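Local coordinates for protein cellulose synthase 1 (Gluconacetobacter xylinus, PDB 4I86) that carries a PilZ domain, a regulatory domain that binds cyclic di-GMP, at residues 92-95 with 96-100. Residues are numbered along the deposited sequence; the frame is centred on the assembly and turned at random.
Sequences QQEF and SVIRL
Ser-96 folds back on the helix turn before it: its OG lies 2.8 Å from Gln-92 O and donates to it. With chi1 at -63° the hydroxyl sits beside its own backbone N, which lets N and OG converge on Gln-92 O from opposite faces of its plane. A water donates a further bond to Gln-92 O and accepts one from Gln-92 NE2 (2.9 Å) and another from Arg-99 NH2 (3.1 Å), the last in the plane of the guanidinium, at its edge. The water bridges the Gln-92 amide and the Arg-99 guanidinium, whose planes are 70° apart. Arg-99 CG passes 3.2 Å from Phe-95 O, and its NH1 forms a salt bridge with Glu-66. Round the helix, Phe-95 and Ile-98 run side by side, the methyl CD1 of Ile-98 meeting ring atom CD1 of Phe-95 obliquely at 3.6 Å. Glu-94 OE1 lies 3.9 Å from Ile-98 CD1. These are i to i+3 and i+4 contacts within helix 91-105, with a water linking i to i+7. The helix comes after the last strand, 82-86, in the chain. Val-97 rests on Leu-70 and Trp-86, joining the helix to strands 66-77 and 82-86, while Ile-98 touches Met-38 in a loop.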
loop_
_atom_site.group_PDB
_atom_site.type_symbol
_atom_site.label_atom_id
_atom_site.label_comp_id
_atom_site.label_asym_id
_atom_site.label_seq_id
_atom_site.Cartn_x
_atom_site.Cartn_y
_atom_site.Cartn_z
ATOM N N GLN A 92 -9.275 3.918 12.658
ATOM C CA GLN A 92 -7.892 4.356 12.554
ATOM C C GLN A 92 -7.268 3.886 11.244
ATOM O O GLN A 92 -6.419 4.584 10.683
ATOM C CB GLN A 92 -7.033 3.906 13.744
ATOM C CG GLN A 92 -5.583 4.381 13.612
ATOM C CD GLN A 92 -5.193 5.479 14.613
ATOM O OE1 GLN A 92 -5.089 5.222 15.819
ATOM N NE2 GLN A 92 -4.949 6.699 14.111
ATOM N N GLN A 93 -7.680 2.708 10.771
ATOM C CA GLN A 93 -7.187 2.174 9.501
ATOM C C GLN A 93 -7.766 2.982 8.341
ATOM O O GLN A 93 -7.058 3.327 7.392
ATOM C CB GLN A 93 -7.482 0.668 9.384
ATOM C CG GLN A 93 -6.612 -0.136 10.373
ATOM C CD GLN A 93 -6.810 -1.635 10.305
ATOM O OE1 GLN A 93 -7.661 -2.128 9.561
ATOM N NE2 GLN A 93 -6.015 -2.377 11.087
ATOM N N GLU A 94 -9.039 3.331 8.452
ATOM C CA GLU A 94 -9.681 4.166 7.445
ATOM C C GLU A 94 -8.937 5.496 7.321
ATOM O O GLU A 94 -8.617 5.953 6.220
ATOM C CB GLU A 94 -11.144 4.434 7.837
ATOM C CG GLU A 94 -11.861 5.426 6.922
ATOM C CD GLU A 94 -12.146 4.844 5.546
ATOM O OE1 GLU A 94 -12.230 5.617 4.560
ATOM O OE2 GLU A 94 -12.323 3.609 5.455
ATOM N N PHE A 95 -8.639 6.111 8.457
ATOM C CA PHE A 95 -8.010 7.426 8.445
ATOM C C PHE A 95 -6.519 7.436 8.164
ATOM O O PHE A 95 -5.979 8.469 7.774
ATOM C CB PHE A 95 -8.335 8.221 9.716
ATOM C CG PHE A 95 -9.708 8.830 9.698
ATOM C CD1 PHE A 95 -9.976 9.932 8.901
ATOM C CD2 PHE A 95 -10.734 8.286 10.449
ATOM C CE1 PHE A 95 -11.256 10.490 8.863
ATOM C CE2 PHE A 95 -12.012 8.845 10.426
ATOM C CZ PHE A 95 -12.264 9.947 9.629
ATOM N N SER A 96 -5.849 6.303 8.336
ATOM C CA SER A 96 -4.454 6.232 7.919
ATOM C C SER A 96 -4.406 6.300 6.409
ATOM O O SER A 96 -3.566 6.989 5.836
ATOM C CB SER A 96 -3.799 4.944 8.402
ATOM O OG SER A 96 -3.785 4.928 9.817
ATOM N N VAL A 97 -5.335 5.598 5.764
ATOM C CA VAL A 97 -5.445 5.636 4.307
ATOM C C VAL A 97 -5.764 7.053 3.838
ATOM O O VAL A 97 -5.145 7.542 2.909
ATOM C CB VAL A 97 -6.519 4.664 3.781
ATOM C CG1 VAL A 97 -6.744 4.869 2.262
ATOM C CG2 VAL A 97 -6.111 3.231 4.081
ATOM N N ILE A 98 -6.734 7.702 4.483
ATOM C CA ILE A 98 -7.084 9.085 4.162
ATOM C C ILE A 98 -5.871 10.010 4.339
ATOM O O ILE A 98 -5.575 10.844 3.472
ATOM C CB ILE A 98 -8.296 9.583 5.007
ATOM C CG1 ILE A 98 -9.573 8.836 4.617
ATOM C CG2 ILE A 98 -8.473 11.088 4.895
ATOM C CD1 ILE A 98 -10.797 9.155 5.499
ATOM N N ARG A 99 -5.162 9.871 5.456
ATOM C CA ARG A 99 -4.015 10.745 5.720
ATOM C C ARG A 99 -2.955 10.619 4.628
ATOM O O ARG A 99 -2.368 11.608 4.215
ATOM C CB ARG A 99 -3.383 10.443 7.088
ATOM C CG ARG A 99 -4.156 11.014 8.276
ATOM C CD ARG A 99 -3.310 10.957 9.571
ATOM N NE ARG A 99 -3.344 9.639 10.176
ATOM C CZ ARG A 99 -2.281 8.984 10.624
ATOM N NH1 ARG A 99 -1.073 9.524 10.558
ATOM N NH2 ARG A 99 -2.439 7.783 11.150
ATOM N N LEU A 100 -2.692 9.387 4.205
ATOM C CA LEU A 100 -1.758 9.099 3.125
ATOM C C LEU A 100 -2.182 9.711 1.795
ATOM O O LEU A 100 -1.429 10.479 1.191
ATOM C CB LEU A 100 -1.603 7.586 2.948
ATOM C CG LEU A 100 -0.692 7.064 1.824
ATOM C CD1 LEU A 100 0.732 7.621 1.946
ATOM C CD2 LEU A 100 -0.669 5.521 1.808
HETATM O O HOH W 1 -5.470 7.302 11.299
#